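PDB 2OZ8: Mll7089 protein from Mesorhizobium loti, which has no established function but resembles mandelate racemases of the enolase superfamily and may be a magnesium-dependent hydro-lyase. Local coordinates for residues F8-F13 / N32-E37; F13-D18 / F323-E328; V45-I50 / L348-K353; P58-I63 / S359-L364. All coordinates share one frame; numbering follows the deposited sequence.

Contact 1: F8-F13 / N32-E37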
# COMPACT_ATOMS: atom_id res chain seq x y z
N PHE A 8 -44.73 -26.31 2.02
CA PHE A 8 -44.49 -25.08 2.73
C PHE A 8 -45.80 -24.34 3.06
O PHE A 8 -46.79 -24.51 2.36
CB PHE A 8 -43.52 -24.18 1.96
CG PHE A 8 -44.15 -23.41 0.86
CD1 PHE A 8 -44.83 -22.23 1.13
CD2 PHE A 8 -44.05 -23.85 -0.45
CE1 PHE A 8 -45.45 -21.48 0.09
CE2 PHE A 8 -44.66 -23.13 -1.51
CZ PHE A 8 -45.37 -21.94 -1.24
N ARG A 9 -45.80 -23.49 4.08
CA ARG A 9 -47.02 -22.79 4.49
C ARG A 9 -46.68 -21.33 4.81
O ARG A 9 -45.71 -21.08 5.52
CB ARG A 9 -47.58 -23.51 5.71
CG ARG A 9 -49.09 -23.36 6.05
CD ARG A 9 -49.41 -24.12 7.42
NE ARG A 9 -49.26 -25.59 7.33
CZ ARG A 9 -48.54 -26.39 8.14
NH1 ARG A 9 -47.84 -25.91 9.17
NH2 ARG A 9 -48.54 -27.71 7.92
N ILE A 10 -47.44 -20.37 4.28
CA ILE A 10 -47.20 -18.96 4.58
C ILE A 10 -48.37 -18.32 5.33
O ILE A 10 -49.52 -18.29 4.85
CB ILE A 10 -46.90 -18.12 3.33
CG1 ILE A 10 -45.79 -18.76 2.46
CG2 ILE A 10 -46.57 -16.63 3.73
CD1 ILE A 10 -44.38 -18.53 2.93
N THR A 11 -48.11 -17.79 6.52
CA THR A 11 -49.16 -17.08 7.22
C THR A 11 -48.80 -15.62 7.37
O THR A 11 -47.83 -15.28 8.05
CB THR A 11 -49.45 -17.69 8.60
OG1 THR A 11 -49.58 -19.11 8.46
CG2 THR A 11 -50.72 -17.16 9.13
N ARG A 12 -49.62 -14.76 6.76
CA ARG A 12 -49.37 -13.33 6.75
C ARG A 12 -49.96 -12.60 7.97
O ARG A 12 -51.12 -12.83 8.31
CB ARG A 12 -49.91 -12.76 5.46
CG ARG A 12 -49.49 -11.38 5.16
CD ARG A 12 -50.37 -10.78 4.09
NE ARG A 12 -50.01 -9.39 3.80
CZ ARG A 12 -50.41 -8.35 4.52
NH1 ARG A 12 -51.18 -8.52 5.59
NH2 ARG A 12 -50.06 -7.12 4.15
N PHE A 13 -49.17 -11.74 8.60
CA PHE A 13 -49.58 -10.83 9.68
C PHE A 13 -49.32 -9.34 9.32
O PHE A 13 -48.36 -8.98 8.59
CB PHE A 13 -48.85 -11.20 10.98
CG PHE A 13 -49.05 -12.65 11.42
CD1 PHE A 13 -50.17 -13.03 12.14
CD2 PHE A 13 -48.13 -13.63 11.08
CE1 PHE A 13 -50.38 -14.35 12.52
CE2 PHE A 13 -48.33 -14.95 11.45
CZ PHE A 13 -49.46 -15.31 12.18
N ASN A 32 -45.03 -5.84 9.72
CA ASN A 32 -45.41 -6.60 8.54
C ASN A 32 -44.57 -7.86 8.49
O ASN A 32 -43.37 -7.76 8.33
CB ASN A 32 -45.19 -5.75 7.32
CG ASN A 32 -46.39 -4.87 7.02
OD1 ASN A 32 -47.34 -5.30 6.38
ND2 ASN A 32 -46.34 -3.62 7.44
N VAL A 33 -45.18 -9.03 8.70
CA VAL A 33 -44.42 -10.27 8.92
C VAL A 33 -45.25 -11.49 8.54
O VAL A 33 -46.47 -11.53 8.77
CB VAL A 33 -43.87 -10.37 10.38
CG1 VAL A 33 -44.98 -10.51 11.44
CG2 VAL A 33 -42.89 -11.48 10.53
N ALA A 34 -44.60 -12.47 7.89
CA ALA A 34 -45.22 -13.72 7.55
C ALA A 34 -44.40 -14.90 8.08
O ALA A 34 -43.16 -14.92 7.98
CB ALA A 34 -45.43 -13.82 6.05
N ALA A 35 -45.10 -15.89 8.64
CA ALA A 35 -44.46 -17.10 9.11
C ALA A 35 -44.31 -18.01 7.92
O ALA A 35 -45.20 -18.13 7.11
CB ALA A 35 -45.28 -17.75 10.21
N LEU A 36 -43.13 -18.60 7.81
CA LEU A 36 -42.79 -19.51 6.76
C LEU A 36 -42.60 -20.83 7.49
O LEU A 36 -41.79 -20.93 8.42
CB LEU A 36 -41.50 -19.08 6.07
CG LEU A 36 -40.85 -20.14 5.17
CD1 LEU A 36 -41.74 -20.43 3.97
CD2 LEU A 36 -39.43 -19.73 4.74
N GLU A 37 -43.40 -21.82 7.11
CA GLU A 37 -43.30 -23.13 7.73
C GLU A 37 -42.89 -24.11 6.67
O GLU A 37 -43.49 -24.15 5.58
CB GLU A 37 -44.57 -23.55 8.40
CG GLU A 37 -44.83 -22.91 9.77
CD GLU A 37 -46.24 -23.21 10.27
OE1 GLU A 37 -46.39 -23.72 11.40
OE2 GLU A 37 -47.20 -22.95 9.53
O HOH W 1 -47.21 -20.30 8.12
O HOH W 2 -47.69 -7.84 6.25
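Arg9 and Glu37 form a salt bridge across two antiparallel strands. Arg9 NH1 donates to Glu37 OE2 at 3.0 Å. The oxygen lies close to the guanidinium plane, but the donor stands above the carboxylate plane; the two planes are 79° apart. A bend at chi3 (-67°) brings the Arg9 guanidinium back to the acid. Glu37 OE1 has a second cation, Arg355. A water bridges Glu37 OE2 and Thr11 OG1, lying 2.7 Å from Thr11 OG1. Glu37 carries these bonds: an alanine here would remove the carboxylate and would probably leave Arg9 and Arg355 without their shared partner and disturb this water.

Six backbone bonds tie the strands. The hydrogen-bonded pairs are Arg9 with Glu37, Thr11 with Ala35 and Phe13 with Val33. Phe13 N reaches Val33 O at 2.7 Å, nearly along the C=O axis. The return bond from Val33 N to Phe13 O is longer, 3.2 Å, and its donor sits above the carbonyl plane. A second water donates to both Phe13 O and Asn32 OD1.

Packing follows on both faces. Ile10 and Leu36 lie side by side, with Ile10 CD1 3.4 Å from Leu36 CD1. Ile10 CG2 rests against Ala34 CB at 3.8 Å. On the face of Arg9 and Thr11, Phe13 CB meets Val33 CG1 at 4.0 Å.

The pair belongs to the antiparallel sheet of the N-terminal capping domain found in this superfamily. Helix 60-70 packs on the Ile10 and Leu36 face through Ile63 and Phe67. Strand 45-52 continues the sheet beyond strand 27-40, bonding to Ala34 and Leu36.

Contact 2: F13-D18 / F323-E328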
# COMPACT_ATOMS: atom_id res chain seq x y z
N PHE A 13 -49.17 -11.74 8.60
CA PHE A 13 -49.58 -10.83 9.68
C PHE A 13 -49.32 -9.34 9.32
O PHE A 13 -48.36 -8.98 8.59
CB PHE A 13 -48.85 -11.20 10.98
CG PHE A 13 -49.05 -12.65 11.42
CD1 PHE A 13 -50.17 -13.03 12.14
CD2 PHE A 13 -48.13 -13.63 11.08
CE1 PHE A 13 -50.38 -14.35 12.52
CE2 PHE A 13 -48.33 -14.95 11.45
CZ PHE A 13 -49.46 -15.31 12.18
N GLN A 14 -50.18 -8.46 9.80
CA GLN A 14 -49.99 -7.03 9.56
C GLN A 14 -50.75 -6.37 10.72
O GLN A 14 -51.97 -6.38 10.74
CB GLN A 14 -50.54 -6.59 8.20
CG GLN A 14 -50.39 -5.07 7.92
CD GLN A 14 -51.08 -4.58 6.62
OE1 GLN A 14 -51.60 -5.36 5.82
NE2 GLN A 14 -51.09 -3.29 6.43
N PHE A 15 -50.01 -5.83 11.69
CA PHE A 15 -50.61 -5.28 12.90
C PHE A 15 -49.92 -4.03 13.44
O PHE A 15 -48.76 -3.79 13.15
CB PHE A 15 -50.68 -6.34 13.99
CG PHE A 15 -49.34 -7.00 14.33
CD1 PHE A 15 -48.60 -6.58 15.46
CD2 PHE A 15 -48.86 -8.09 13.59
CE1 PHE A 15 -47.41 -7.25 15.88
CE2 PHE A 15 -47.65 -8.76 13.95
CZ PHE A 15 -46.93 -8.33 15.11
N ALA A 16 -50.66 -3.24 14.22
CA ALA A 16 -50.15 -2.04 14.89
C ALA A 16 -49.20 -2.41 16.01
O ALA A 16 -49.36 -3.47 16.66
CB ALA A 16 -51.31 -1.18 15.46
N ARG A 17 -48.20 -1.55 16.20
CA ARG A 17 -47.27 -1.66 17.33
C ARG A 17 -47.86 -0.97 18.55
O ARG A 17 -48.76 -0.15 18.42
CB ARG A 17 -45.93 -1.02 16.98
CG ARG A 17 -45.10 -1.86 16.02
CD ARG A 17 -43.82 -1.13 15.62
NE ARG A 17 -43.09 -1.85 14.57
CZ ARG A 17 -42.15 -2.74 14.80
NH1 ARG A 17 -41.79 -3.06 16.05
NH2 ARG A 17 -41.55 -3.34 13.78
N ASP A 18 -47.32 -1.30 19.72
CA ASP A 18 -47.67 -0.62 20.96
C ASP A 18 -47.00 0.75 21.19
O ASP A 18 -47.44 1.51 22.03
CB ASP A 18 -47.45 -1.55 22.16
CG ASP A 18 -45.98 -1.92 22.39
OD1 ASP A 18 -45.16 -2.05 21.42
OD2 ASP A 18 -45.65 -2.08 23.61
N PHE A 323 -44.51 -8.95 20.04
CA PHE A 323 -44.41 -10.09 19.11
C PHE A 323 -44.79 -11.42 19.77
O PHE A 323 -45.03 -12.38 19.10
CB PHE A 323 -42.96 -10.25 18.55
CG PHE A 323 -42.51 -9.15 17.60
CD1 PHE A 323 -43.40 -8.21 17.10
CD2 PHE A 323 -41.19 -9.09 17.18
CE1 PHE A 323 -42.96 -7.19 16.19
CE2 PHE A 323 -40.74 -8.10 16.29
CZ PHE A 323 -41.64 -7.16 15.78
N ASP A 324 -44.81 -11.49 21.08
CA ASP A 324 -44.82 -12.77 21.76
C ASP A 324 -46.11 -13.57 21.52
O ASP A 324 -46.11 -14.81 21.56
CB ASP A 324 -44.60 -12.57 23.28
CG ASP A 324 -43.17 -12.12 23.62
OD1 ASP A 324 -42.35 -11.75 22.73
OD2 ASP A 324 -42.85 -12.14 24.82
N HIS A 325 -47.21 -12.86 21.26
CA HIS A 325 -48.49 -13.50 21.07
C HIS A 325 -48.49 -14.47 19.86
O HIS A 325 -49.37 -15.36 19.74
CB HIS A 325 -49.57 -12.44 20.91
CG HIS A 325 -49.42 -11.61 19.68
ND1 HIS A 325 -48.42 -10.66 19.54
CD2 HIS A 325 -50.12 -11.60 18.52
CE1 HIS A 325 -48.52 -10.10 18.35
NE2 HIS A 325 -49.55 -10.65 17.72
N LEU A 326 -47.50 -14.31 18.99
CA LEU A 326 -47.46 -15.12 17.81
C LEU A 326 -46.95 -16.54 18.06
O LEU A 326 -47.16 -17.41 17.22
CB LEU A 326 -46.65 -14.44 16.71
CG LEU A 326 -47.05 -13.11 16.07
CD1 LEU A 326 -45.87 -12.56 15.27
CD2 LEU A 326 -48.30 -13.17 15.20
N VAL A 327 -46.29 -16.78 19.19
CA VAL A 327 -45.68 -18.10 19.44
C VAL A 327 -46.13 -18.69 20.79
O VAL A 327 -46.58 -17.94 21.68
CB VAL A 327 -44.12 -18.03 19.45
CG1 VAL A 327 -43.53 -17.98 18.01
CG2 VAL A 327 -43.65 -16.87 20.35
N GLU A 328 -45.97 -20.01 20.96
CA GLU A 328 -46.41 -20.69 22.18
C GLU A 328 -45.58 -20.27 23.36
O GLU A 328 -46.14 -19.81 24.34
CB GLU A 328 -46.42 -22.21 22.03
CG GLU A 328 -47.45 -22.66 21.01
CD GLU A 328 -47.45 -24.15 20.70
OE1 GLU A 328 -46.51 -24.90 21.13
OE2 GLU A 328 -48.43 -24.55 20.01
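Two phenylalanine rings of strand 5-17 each receive a group from the 323-328 loop. Leu326 CD2 stands over one face of the Phe13 ring. It is 3.6 Å from the Phe13 ring centroid and 14° off the normal, which makes a CH-pi contact. Phe13 and Leu326 meet tip to tip. The Phe15 ring takes the edge of His325 on its face. This is a T-shaped pair, with the Phe15 and His325 centroids 5.3 Å apart and the planes at 84°. His325 CE1 leads, 3.9 Å from Phe15 CE1. The edge of Phe15 is met by Phe323, with Phe15 CZ 4.1 Å from Phe323 CD1.

The contact joins the capping-domain sheet to the loop that follows strand 313-318 of the barrel. A 3-10 turn at 324-326 shapes this loop, with Leu326 N hydrogen-bonded to Phe323 O. Leu326 CG lies over one face of the His325 ring, 3.9 Å above its plane and offset toward the rim. Trp358 also meets His325 edge-to-face, and Phe299 stacks on Phe323.

The extended Arg17 side chain crosses Phe323 obliquely. Its guanidinium is hydrogen-bonded to Asp30 O through NE and to Gln321 OE1 through NH1. Arg17 NH1 is 4.1 Å from Phe323 CZ, and guanidinium and ring planes are 55° apart.

Contact 3: V45-I50 / L348-K353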
# COMPACT_ATOMS: atom_id res chain seq x y z
N VAL A 45 -41.73 -29.64 11.43
CA VAL A 45 -41.93 -28.36 10.79
C VAL A 45 -40.81 -27.45 11.26
O VAL A 45 -40.46 -27.44 12.45
CB VAL A 45 -43.30 -27.75 11.18
CG1 VAL A 45 -43.46 -26.38 10.61
CG2 VAL A 45 -44.46 -28.65 10.70
N GLY A 46 -40.24 -26.72 10.31
CA GLY A 46 -39.37 -25.61 10.61
C GLY A 46 -40.06 -24.28 10.39
O GLY A 46 -40.78 -24.05 9.40
N LEU A 47 -39.80 -23.36 11.31
CA LEU A 47 -40.41 -22.07 11.25
C LEU A 47 -39.37 -20.92 11.08
O LEU A 47 -38.33 -20.89 11.76
CB LEU A 47 -41.28 -21.91 12.50
CG LEU A 47 -41.81 -20.54 12.90
CD1 LEU A 47 -42.99 -20.13 12.00
CD2 LEU A 47 -42.16 -20.51 14.43
N GLY A 48 -39.65 -19.98 10.19
CA GLY A 48 -38.97 -18.69 10.22
C GLY A 48 -39.86 -17.57 9.73
O GLY A 48 -40.97 -17.82 9.28
N PHE A 49 -39.35 -16.34 9.79
CA PHE A 49 -40.09 -15.09 9.63
C PHE A 49 -39.64 -14.17 8.53
O PHE A 49 -38.47 -13.80 8.45
CB PHE A 49 -40.09 -14.33 10.95
CG PHE A 49 -40.79 -15.10 12.05
CD1 PHE A 49 -42.17 -15.16 12.09
CD2 PHE A 49 -40.07 -15.83 12.97
CE1 PHE A 49 -42.79 -15.91 13.08
CE2 PHE A 49 -40.71 -16.57 13.97
CZ PHE A 49 -42.02 -16.61 14.03
N ILE A 50 -40.61 -13.77 7.71
CA ILE A 50 -40.34 -12.93 6.56
C ILE A 50 -40.82 -11.57 6.98
O ILE A 50 -42.00 -11.33 7.03
CB ILE A 50 -41.10 -13.45 5.30
CG1 ILE A 50 -40.70 -14.88 4.97
CG2 ILE A 50 -40.92 -12.54 4.14
CD1 ILE A 50 -41.75 -15.63 4.18
N LEU A 348 -39.11 -22.05 18.91
CA LEU A 348 -40.24 -21.18 18.63
C LEU A 348 -41.24 -21.97 17.81
O LEU A 348 -40.91 -22.55 16.77
CB LEU A 348 -39.85 -19.84 17.98
CG LEU A 348 -38.86 -18.94 18.76
CD1 LEU A 348 -38.27 -17.87 17.85
CD2 LEU A 348 -39.44 -18.32 20.12
N VAL A 349 -42.47 -22.02 18.32
CA VAL A 349 -43.57 -22.69 17.61
C VAL A 349 -44.74 -21.75 17.53
O VAL A 349 -45.14 -21.19 18.52
CB VAL A 349 -44.04 -24.03 18.31
CG1 VAL A 349 -45.21 -24.64 17.52
CG2 VAL A 349 -42.90 -25.02 18.44
N LEU A 350 -45.28 -21.59 16.34
CA LEU A 350 -46.34 -20.64 16.07
C LEU A 350 -47.59 -20.96 16.91
O LEU A 350 -47.93 -22.13 17.12
CB LEU A 350 -46.66 -20.73 14.61
CG LEU A 350 -47.16 -19.49 13.90
CD1 LEU A 350 -46.17 -18.38 14.03
CD2 LEU A 350 -47.35 -19.91 12.45
N SER A 351 -48.25 -19.94 17.43
CA SER A 351 -49.41 -20.17 18.27
C SER A 351 -50.63 -20.39 17.37
O SER A 351 -50.92 -19.61 16.48
CB SER A 351 -49.60 -18.99 19.20
OG SER A 351 -50.93 -18.81 19.63
N GLU A 352 -51.32 -21.50 17.58
CA GLU A 352 -52.51 -21.79 16.76
C GLU A 352 -53.62 -20.76 17.02
O GLU A 352 -54.28 -20.30 16.07
CB GLU A 352 -52.98 -23.25 16.90
CG GLU A 352 -51.90 -24.27 16.41
CD GLU A 352 -51.56 -24.18 14.90
OE1 GLU A 352 -52.44 -23.77 14.12
OE2 GLU A 352 -50.43 -24.56 14.48
N LYS A 353 -53.77 -20.35 18.28
CA LYS A 353 -54.70 -19.27 18.58
C LYS A 353 -54.32 -18.04 17.78
O LYS A 353 -55.19 -17.39 17.18
CB LYS A 353 -54.72 -18.94 20.07
CG LYS A 353 -55.38 -20.02 20.95
CD LYS A 353 -55.14 -19.76 22.47
CE LYS A 353 -55.46 -21.05 23.30
NZ LYS A 353 -54.73 -21.07 24.62
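A strand of the capping-domain sheet, 45-50, packs here on the chain that returns from the barrel domain toward helix 352-357. The contact is apolar, and Leu47, Leu350 and Leu348 carry it.

Leu47 points at the other segment. Its CG is anti to the backbone N (chi1 166°), and its two methyls then divide the work. CD1 meets the side chain of Leu350, with Leu47 CD1 4.2 Å from Leu350 CD1. The two leucines cross at about a right angle. CD2 lies along the backbone of 348-350 instead. There Leu47 CD2 is 3.8 Å from Leu350 N and 4.1 Å from Val349 CA.

Leu350 bends its end back to the strand. Its chi1 of -149° is off the staggered positions. The same CD1 methyl also touches a ring, with Leu350 CD1 4.3 Å from Phe49 CE1. Ala35 of the adjacent strand 27-40 packs on both Leu47 and Leu350, and Phe299 meets the Phe49 ring.

The backbone here is held from outside. Leu47 N is hydrogen-bonded to Asp112 OD2, and Leu47 O accepts from His346 NE2. Ser351 takes the N-cap position of helix 352-357, and its OG accepts from Ala354 N.

Leu348 faces the strand with the base of its side chain, Leu348 CB lying 4.3 Å from Leu47 CD2. The closest approach is to its carbonyl: Leu47 CD2 is 3.3 Å from Leu348 O.

Contact 4: P58-I63 / S359-L364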
# COMPACT_ATOMS: atom_id res chain seq x y z
N PRO A 58 -47.02 -8.10 0.43
CA PRO A 58 -48.18 -8.29 -0.41
C PRO A 58 -49.15 -9.34 0.22
O PRO A 58 -48.90 -9.81 1.36
CB PRO A 58 -47.59 -8.79 -1.74
CG PRO A 58 -46.30 -9.40 -1.37
CD PRO A 58 -45.79 -8.64 -0.17
N ASP A 59 -50.22 -9.68 -0.50
CA ASP A 59 -51.21 -10.66 -0.00
C ASP A 59 -50.58 -12.03 0.25
O ASP A 59 -49.65 -12.41 -0.45
CB ASP A 59 -52.33 -10.83 -1.01
CG ASP A 59 -53.19 -9.62 -1.13
OD1 ASP A 59 -53.18 -8.74 -0.23
OD2 ASP A 59 -53.89 -9.54 -2.15
N GLN A 60 -51.09 -12.75 1.23
CA GLN A 60 -50.64 -14.09 1.54
C GLN A 60 -50.42 -14.82 0.23
O GLN A 60 -49.40 -15.46 0.05
CB GLN A 60 -51.70 -14.83 2.39
CG GLN A 60 -51.23 -16.00 3.25
CD GLN A 60 -52.13 -16.23 4.53
OE1 GLN A 60 -52.16 -15.41 5.53
NE2 GLN A 60 -52.84 -17.38 4.51
N GLN A 61 -51.36 -14.70 -0.71
CA GLN A 61 -51.32 -15.41 -1.96
C GLN A 61 -50.14 -14.97 -2.87
O GLN A 61 -49.55 -15.79 -3.59
CB GLN A 61 -52.69 -15.29 -2.70
CG GLN A 61 -52.89 -16.27 -3.89
CD GLN A 61 -54.18 -15.99 -4.72
OE1 GLN A 61 -55.32 -16.26 -4.29
NE2 GLN A 61 -53.99 -15.51 -5.94
N GLU A 62 -49.83 -13.67 -2.87
CA GLU A 62 -48.72 -13.16 -3.63
C GLU A 62 -47.40 -13.76 -3.04
O GLU A 62 -46.57 -14.28 -3.79
CB GLU A 62 -48.75 -11.63 -3.66
CG GLU A 62 -47.79 -10.92 -4.64
CD GLU A 62 -47.73 -11.52 -6.09
OE1 GLU A 62 -48.71 -12.16 -6.62
OE2 GLU A 62 -46.66 -11.34 -6.72
N ILE A 63 -47.27 -13.77 -1.71
CA ILE A 63 -46.13 -14.37 -1.01
C ILE A 63 -45.95 -15.87 -1.38
O ILE A 63 -44.84 -16.33 -1.70
CB ILE A 63 -46.28 -14.20 0.52
CG1 ILE A 63 -46.46 -12.73 0.91
CG2 ILE A 63 -45.06 -14.76 1.24
CD1 ILE A 63 -46.73 -12.45 2.40
N SER A 359 -54.22 -13.71 11.74
CA SER A 359 -53.87 -13.87 10.32
C SER A 359 -54.48 -12.74 9.50
O SER A 359 -55.63 -12.36 9.75
CB SER A 359 -54.35 -15.23 9.82
OG SER A 359 -54.13 -15.41 8.42
N ARG A 360 -53.72 -12.14 8.59
CA ARG A 360 -54.29 -11.11 7.66
C ARG A 360 -53.81 -11.33 6.23
O ARG A 360 -52.83 -10.73 5.81
CB ARG A 360 -53.92 -9.64 8.01
CG ARG A 360 -54.14 -9.13 9.41
CD ARG A 360 -55.57 -8.87 9.70
NE ARG A 360 -55.78 -8.56 11.12
CZ ARG A 360 -56.42 -9.34 11.99
NH1 ARG A 360 -56.93 -10.51 11.62
NH2 ARG A 360 -56.54 -8.95 13.25
N PRO A 361 -54.53 -12.16 5.47
CA PRO A 361 -54.11 -12.60 4.13
C PRO A 361 -54.04 -11.45 3.14
O PRO A 361 -53.34 -11.53 2.12
CB PRO A 361 -55.24 -13.56 3.71
CG PRO A 361 -55.93 -13.93 4.99
CD PRO A 361 -55.85 -12.73 5.85
N ARG A 362 -54.80 -10.40 3.42
CA ARG A 362 -55.05 -9.35 2.44
C ARG A 362 -54.44 -8.07 2.98
O ARG A 362 -54.63 -7.75 4.19
CB ARG A 362 -56.56 -9.22 2.19
CG ARG A 362 -57.03 -7.93 1.47
CD ARG A 362 -57.21 -8.12 -0.03
NE ARG A 362 -57.23 -6.82 -0.71
CZ ARG A 362 -56.17 -6.02 -0.84
NH1 ARG A 362 -54.98 -6.38 -0.37
NH2 ARG A 362 -56.29 -4.86 -1.48
N ARG A 363 -53.63 -7.42 2.14
CA ARG A 363 -52.91 -6.21 2.51
C ARG A 363 -53.89 -5.08 2.88
O ARG A 363 -54.76 -4.72 2.07
CB ARG A 363 -51.92 -5.77 1.40
CG ARG A 363 -51.15 -4.39 1.70
CD ARG A 363 -50.10 -4.03 0.63
NE ARG A 363 -50.68 -4.08 -0.70
CZ ARG A 363 -50.10 -4.55 -1.81
NH1 ARG A 363 -48.83 -4.99 -1.81
NH2 ARG A 363 -50.79 -4.55 -2.96
N LEU A 364 -53.74 -4.54 4.10
CA LEU A 364 -54.61 -3.48 4.57
C LEU A 364 -53.98 -2.10 4.55
O LEU A 364 -52.78 -1.96 4.60
CB LEU A 364 -55.11 -3.79 5.99
CG LEU A 364 -55.93 -5.10 6.20
CD1 LEU A 364 -56.29 -5.43 7.69
CD2 LEU A 364 -57.19 -5.16 5.30
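This is a polar surface contact between the start of helix 60-70 and the loop after helix 352-357. It lies next to a second subunit. Asp59 occupies the N-cap position of the helix, but its side chain makes no capping bond. Its CG is anti to the carbonyl carbon (chi1 -69°), and OD1 reaches the loop. Arg363 N donates to Asp59 OD1 at 2.7 Å, nearly straight at 167° and close to the C-O axis. Arg362 NH1 adds a salt bridge to the same Asp59 OD1 at 3.0 Å, but its hydrogen bond is weak, with an angle of 126°. An asparagine here in place of Asp59 would remove the negative charge and would probably lose the salt bridge to Arg362.

One residue on, Gln60 N gives its first-turn N-H to Pro361 O at 2.7 Å, on a lone pair in the carbonyl plane. The side chains of Gln60 and Pro361 run side by side, with Gln60 CB 4.0 Å from Pro361 CB. Gln60 OE1 is hydrogen-bonded to Arg12 N of the neighbouring strand.

Arg363 bends at chi3. Its NH1 passes 3.6 Å from Pro58 CA. Its guanidinium forms salt bridges with Glu62 of the second subunit, and Glu62 here pairs with Arg363 of that subunit.

A carbonyl some 300 residues away in sequence thus satisfies a backbone N-H at the helix start. The contact also fits the capping domain of the enolase superfamily, where chain from the C-terminal end packs back on the N-terminal part.

In the fold
Along the chain, contact 1 closes first. It pairs 8-13 with 32-37 across 18 intervening residues, which include strand 20-22. The other three contacts close about 300 residues later, after barrel strand 313-318. Contact 2 opens at Phe13, which it shares with contact 1, so these two cross. Contacts 3 and 4 open after contact 1 has closed and lie in series with it. Contacts 2, 3 and 4 cross one another, and none nests. Contact 1 pairs strands 5-17 and 27-40, and strand 45-52 adds to the same sheet. Contacts 2 and 3 join that sheet to late chain, and contact 4 joins the start of helix 60-70 to the loop after helix 352-357.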